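Local structure of putative SnoaL-like polyketide cyclase (Shewanella putrefaciens, 3GZB) at residues M19-Q23 and M87-S92; S92-I97 and A122-L128. The protein is of undemonstrated function but may act as a SnoaL-like polyketide cyclase, a lyase of the NTF2-like superfamily. One frame throughout, in Å; residues are numbered along the deposited sequence.

Both contacts belong to the curved mixed sheet of an NTF2-like (cone-shaped alpha+beta) fold, and their centres lie about 9 Å apart on the same side of the chain's centre. Along the chain contact 1 closes before contact 2 opens, and Ser92 serves in both. Contact 1 sets the start of helix 21-34 against the face of strand 86-90 that carries Met87 and Asn89, at the surface; contact 2 pairs the following strand, 93-103, with strand 115-129 in the interior. Strands 86-90 and 93-103 are themselves neighbours, Tyr88 O lying 2.8 Å from Val95 N. The helix that starts in contact 1 runs on over Val94, Met96 and Leu126, while Tyr88, Val95 and Val123 meet the second subunit.

Contact 1. Residues M19-Q23 and M87-S92; sequences MPQEQ and MYNAGS
Gln23 lays its extended side chain (chi1 m, chi2 t) over strand 86-90, its amide between Met87 and Asn89. Gln23 NE2 donates to Asn89 OD1 at 2.9 Å (153° at the hydrogen) and passes 3.7 Å from Tyr88 CA, while Gln23 OE1 lies 3.4 Å from Met87 CE. Met87 and Asn89 point toward the helix, as alternation along an extended strand requires; Tyr88 between them points away and gives its hydroxyl to Leu141 O of the second subunit. On the Met87 side of the amide, the selenomethionine methyls meet, Met19 CE to Met87 CE at 3.9 Å, both also touching Val27, one turn after Gln23. Pro20 is the N-cap residue (phi/psi -56/148), Gln21 to Gln23 are helical, and Pro20 CG rests 3.5 Å from Asn89 OD1. The helix is the N-terminal one of the SnoaL-like, NTF2-type fold, beginning here against the two-residue, type II'-like turn that joins strands 86-90 and 93-103 as a beta-hairpin. In that turn Gly91 has positive phi (56/-133), Ser92 is at -80/6, and Asn89 (chi1 p) braces it with a hydrogen bond from ND2 to Gly91 O, 2.9 Å. Nearest CA atoms are Glu22 to Ser92, 5.8 Å, and Gln23 to Asn89, 7.0 Å. Chi1 m brings Glu22 CG to 3.4 Å from Gly91 O, and chi2 near 90° turns the carboxylate to two waters: one lies 2.7 Å from Glu22 OE2 and 2.8 Å from Ser92 OG, another takes Asn89 ND2 at 2.9 Å and makes a weak bond to Glu22 OE1 at 3.4 Å.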
loop_
_atom_site.group_PDB
_atom_site.type_symbol
_atom_site.label_atom_id
_atom_site.label_comp_id
_atom_site.label_asym_id
_atom_site.label_seq_id
_atom_site.Cartn_x
_atom_site.Cartn_y
_atom_site.Cartn_z
HETATM N N MSE A 19 -4.346 -9.158 17.769
HETATM C CA MSE A 19 -3.562 -8.315 16.881
HETATM C C MSE A 19 -2.091 -8.662 16.984
HETATM O O MSE A 19 -1.525 -8.658 18.072
HETATM C CB MSE A 19 -3.732 -6.849 17.229
HETATM C CG MSE A 19 -3.023 -5.981 16.212
HETATM SE SE MSE A 19 -3.255 -4.047 16.490
HETATM C CE MSE A 19 -5.106 -3.970 16.052
ATOM N N PRO A 20 -1.432 -8.978 15.869
ATOM C CA PRO A 20 -0.029 -9.318 15.922
ATOM C C PRO A 20 0.804 -8.201 16.566
ATOM O O PRO A 20 0.476 -7.012 16.433
ATOM C CB PRO A 20 0.319 -9.427 14.443
ATOM C CG PRO A 20 -0.937 -9.906 13.808
ATOM C CD PRO A 20 -1.974 -9.123 14.499
ATOM N N GLN A 21 1.869 -8.553 17.254
ATOM C CA GLN A 21 2.694 -7.545 17.901
ATOM C C GLN A 21 3.243 -6.476 16.922
ATOM O O GLN A 21 3.472 -5.336 17.303
ATOM C CB GLN A 21 3.828 -8.185 18.674
ATOM C CG GLN A 21 3.379 -9.051 19.871
ATOM C CD GLN A 21 2.734 -8.271 21.034
ATOM O OE1 GLN A 21 2.946 -7.024 21.227
ATOM N NE2 GLN A 21 1.983 -9.009 21.822
ATOM N N GLU A 22 3.529 -6.893 15.694
ATOM C CA GLU A 22 4.060 -5.960 14.695
ATOM C C GLU A 22 3.032 -4.871 14.378
ATOM O O GLU A 22 3.320 -3.695 14.311
ATOM C CB GLU A 22 4.441 -6.739 13.413
ATOM C CG GLU A 22 5.490 -7.791 13.661
ATOM C CD GLU A 22 4.990 -9.165 14.028
ATOM O OE1 GLU A 22 3.838 -9.371 14.494
ATOM O OE2 GLU A 22 5.815 -10.107 13.847
ATOM N N GLN A 23 1.772 -5.283 14.231
ATOM C CA GLN A 23 0.691 -4.302 14.088
ATOM C C GLN A 23 0.527 -3.413 15.330
ATOM O O GLN A 23 0.326 -2.216 15.182
ATOM C CB GLN A 23 -0.611 -4.984 13.713
ATOM C CG GLN A 23 -0.616 -5.671 12.337
ATOM C CD GLN A 23 -1.971 -6.287 12.024
ATOM O OE1 GLN A 23 -3.002 -5.837 12.513
ATOM N NE2 GLN A 23 -1.970 -7.341 11.195
HETATM N N MSE A 87 -5.679 -3.198 7.686
HETATM C CA MSE A 87 -4.272 -3.333 8.085
HETATM C C MSE A 87 -3.932 -4.823 8.091
HETATM O O MSE A 87 -4.731 -5.679 8.556
HETATM C CB MSE A 87 -4.025 -2.721 9.479
HETATM C CG MSE A 87 -2.599 -2.960 10.031
HETATM SE SE MSE A 87 -2.155 -1.927 11.601
HETATM C CE MSE A 87 -3.583 -2.493 12.775
ATOM N N TYR A 88 -2.770 -5.139 7.559
ATOM C CA TYR A 88 -2.248 -6.489 7.609
ATOM C C TYR A 88 -0.746 -6.469 7.711
ATOM O O TYR A 88 -0.107 -5.389 7.633
ATOM C CB TYR A 88 -2.689 -7.307 6.360
ATOM C CG TYR A 88 -2.510 -6.657 4.991
ATOM C CD1 TYR A 88 -3.377 -5.667 4.533
ATOM C CD2 TYR A 88 -1.454 -7.036 4.157
ATOM C CE1 TYR A 88 -3.246 -5.153 3.219
ATOM C CE2 TYR A 88 -1.304 -6.480 2.869
ATOM C CZ TYR A 88 -2.191 -5.581 2.427
ATOM O OH TYR A 88 -2.147 -4.982 1.162
ATOM N N ASN A 89 -0.155 -7.648 7.935
ATOM C CA ASN A 89 1.293 -7.707 8.051
ATOM C C ASN A 89 1.845 -9.009 7.510
ATOM O O ASN A 89 1.166 -10.049 7.535
ATOM C CB ASN A 89 1.811 -7.474 9.494
ATOM C CG ASN A 89 1.561 -8.638 10.443
ATOM O OD1 ASN A 89 0.414 -8.916 10.745
ATOM N ND2 ASN A 89 2.618 -9.377 10.816
ATOM N N ALA A 90 3.068 -8.905 7.026
ATOM C CA ALA A 90 3.895 -10.057 6.650
ATOM C C ALA A 90 5.148 -9.961 7.476
ATOM O O ALA A 90 6.050 -9.149 7.200
ATOM C CB ALA A 90 4.253 -9.998 5.101
ATOM N N GLY A 91 5.229 -10.713 8.555
ATOM C CA GLY A 91 6.299 -10.438 9.490
ATOM C C GLY A 91 6.307 -9.006 9.975
ATOM O O GLY A 91 5.282 -8.438 10.331
ATOM N N SER A 92 7.511 -8.430 9.947
ATOM C CA SER A 92 7.752 -7.084 10.403
ATOM C C SER A 92 7.357 -6.005 9.390
ATOM O O SER A 92 7.598 -4.831 9.650
ATOM C CB SER A 92 9.230 -6.901 10.799
ATOM O OG SER A 92 9.513 -7.614 11.996
HETATM O O HOH W 1 8.342 -10.009 12.895
HETATM O O HOH W 2 2.579 -11.757 12.466
#

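Contact 2. Residues S92-I97 and A122-L128; sequences SLVVMI and AVTSLKL
Met96 (chi1 m, chi2 t, chi3 m) curls its selenomethionine methyl across the neighbouring strand, CE 3.8 Å from both Leu126 CG and Thr124 CG2; further along this face Val94 CG2 meets Leu128 CD1 at 3.9 Å, under helix 21-34. On the other face Val95 CG1 packs on Val123 CG1 at 4.2 Å. Both backbones are extended and antiparallel, axes 4.7 Å apart at 166°. Val94-Leu126 and Met96-Thr124 are hydrogen-bonded pairs: Val94 N to Leu126 O is 2.8 Å, and Leu126 N to Val94 O, Met96 N to Thr124 O and Thr124 N to Met96 O are each 2.9 Å. Leu93-Lys127, Val95-Ser125 and Ile97-Val123 are non-hydrogen-bonded pairs. Leu128 N donates to Ser92 O, 2.9 Å, at the turn end, where a water lies 2.9 Å from Ser92 OG and 3.3 Å from Leu128 O. With the backbone paired, side chains decide each face: Val94, Met96 and Leu126 pack under the helix, Thr124 OG1 bonds Asp140 and Tyr100, and Val95, Ile97 and Val123 meet the second subunit.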
loop_
_atom_site.group_PDB
_atom_site.type_symbol
_atom_site.label_atom_id
_atom_site.label_comp_id
_atom_site.label_asym_id
_atom_site.label_seq_id
_atom_site.Cartn_x
_atom_site.Cartn_y
_atom_site.Cartn_z
ATOM N N SER A 92 7.511 -8.430 9.947
ATOM C CA SER A 92 7.752 -7.084 10.403
ATOM C C SER A 92 7.357 -6.005 9.390
ATOM O O SER A 92 7.598 -4.831 9.650
ATOM C CB SER A 92 9.230 -6.901 10.799
ATOM O OG SER A 92 9.513 -7.614 11.996
ATOM N N LEU A 93 6.729 -6.346 8.244
ATOM C CA LEU A 93 6.246 -5.355 7.255
ATOM C C LEU A 93 4.761 -5.232 7.504
ATOM O O LEU A 93 3.973 -6.181 7.309
ATOM C CB LEU A 93 6.495 -5.874 5.844
ATOM C CG LEU A 93 5.958 -4.982 4.751
ATOM C CD1 LEU A 93 6.696 -3.648 4.745
ATOM C CD2 LEU A 93 6.108 -5.724 3.396
ATOM N N VAL A 94 4.334 -4.047 7.924
ATOM C CA VAL A 94 2.942 -3.730 8.225
ATOM C C VAL A 94 2.383 -2.803 7.118
ATOM O O VAL A 94 3.051 -1.810 6.750
ATOM C CB VAL A 94 2.818 -3.024 9.594
ATOM C CG1 VAL A 94 1.342 -2.587 9.838
ATOM C CG2 VAL A 94 3.343 -3.927 10.727
ATOM N N VAL A 95 1.202 -3.147 6.578
ATOM C CA VAL A 95 0.589 -2.429 5.475
ATOM C C VAL A 95 -0.720 -1.902 5.935
ATOM O O VAL A 95 -1.530 -2.645 6.520
ATOM C CB VAL A 95 0.365 -3.345 4.255
ATOM C CG1 VAL A 95 -0.276 -2.569 3.072
ATOM C CG2 VAL A 95 1.663 -3.989 3.786
HETATM N N MSE A 96 -0.971 -0.599 5.724
HETATM C CA MSE A 96 -2.193 0.095 6.170
HETATM C C MSE A 96 -2.800 0.840 5.018
HETATM O O MSE A 96 -2.121 1.603 4.359
HETATM C CB MSE A 96 -1.895 1.044 7.324
HETATM C CG MSE A 96 -1.388 0.298 8.565
HETATM SE SE MSE A 96 -0.523 1.463 9.858
HETATM C CE MSE A 96 1.061 1.718 8.890
ATOM N N ILE A 97 -4.073 0.577 4.730
ATOM C CA ILE A 97 -4.835 1.190 3.662
ATOM C C ILE A 97 -5.901 2.038 4.320
ATOM O O ILE A 97 -6.658 1.525 5.163
ATOM C CB ILE A 97 -5.520 0.131 2.797
ATOM C CG1 ILE A 97 -4.535 -0.841 2.193
ATOM C CG2 ILE A 97 -6.375 0.823 1.711
ATOM C CD1 ILE A 97 -5.163 -2.109 1.513
ATOM N N ALA A 122 -4.747 6.817 0.956
ATOM C CA ALA A 122 -3.336 6.469 1.115
ATOM C C ALA A 122 -3.113 5.041 1.466
ATOM O O ALA A 122 -3.974 4.376 2.021
ATOM C CB ALA A 122 -2.722 7.347 2.213
ATOM N N VAL A 123 -1.914 4.575 1.121
ATOM C CA VAL A 123 -1.327 3.357 1.615
ATOM C C VAL A 123 -0.047 3.758 2.291
ATOM O O VAL A 123 0.800 4.463 1.715
ATOM C CB VAL A 123 -1.054 2.387 0.480
ATOM C CG1 VAL A 123 -0.403 1.080 0.975
ATOM C CG2 VAL A 123 -2.374 2.101 -0.289
ATOM N N THR A 124 0.130 3.296 3.512
ATOM C CA THR A 124 1.368 3.502 4.304
ATOM C C THR A 124 1.889 2.124 4.724
ATOM O O THR A 124 1.106 1.304 5.245
ATOM C CB THR A 124 1.078 4.348 5.549
ATOM O OG1 THR A 124 0.712 5.654 5.087
ATOM C CG2 THR A 124 2.287 4.429 6.503
ATOM N N SER A 125 3.173 1.841 4.503
ATOM C CA SER A 125 3.776 0.633 5.008
ATOM C C SER A 125 4.907 0.993 5.922
ATOM O O SER A 125 5.627 1.987 5.741
ATOM C CB SER A 125 4.242 -0.298 3.893
ATOM O OG SER A 125 5.292 0.300 3.116
ATOM N N LEU A 126 5.109 0.160 6.935
ATOM C CA LEU A 126 6.213 0.279 7.891
ATOM C C LEU A 126 6.980 -1.026 7.923
ATOM O O LEU A 126 6.384 -2.092 8.130
ATOM C CB LEU A 126 5.709 0.598 9.305
ATOM C CG LEU A 126 4.793 1.804 9.467
ATOM C CD1 LEU A 126 4.318 1.917 10.928
ATOM C CD2 LEU A 126 5.489 3.057 9.014
ATOM N N LYS A 127 8.286 -0.946 7.766
ATOM C CA LYS A 127 9.160 -2.079 8.039
ATOM C C LYS A 127 9.757 -1.817 9.422
ATOM O O LYS A 127 10.374 -0.753 9.641
ATOM C CB LYS A 127 10.250 -2.184 6.968
ATOM C CG LYS A 127 11.096 -3.442 7.031
ATOM C CD LYS A 127 10.280 -4.725 6.846
ATOM C CE LYS A 127 11.214 -5.944 6.787
ATOM N NZ LYS A 127 10.521 -7.233 7.072
ATOM N N LEU A 128 9.552 -2.749 10.343
ATOM C CA LEU A 128 9.892 -2.608 11.724
ATOM C C LEU A 128 11.076 -3.491 12.098
ATOM O O LEU A 128 11.241 -4.602 11.571
ATOM C CB LEU A 128 8.706 -3.020 12.598
ATOM C CG LEU A 128 7.430 -2.207 12.293
ATOM C CD1 LEU A 128 6.264 -2.810 13.074
ATOM C CD2 LEU A 128 7.577 -0.795 12.596
HETATM O O HOH W 3 12.026 -7.272 13.306
#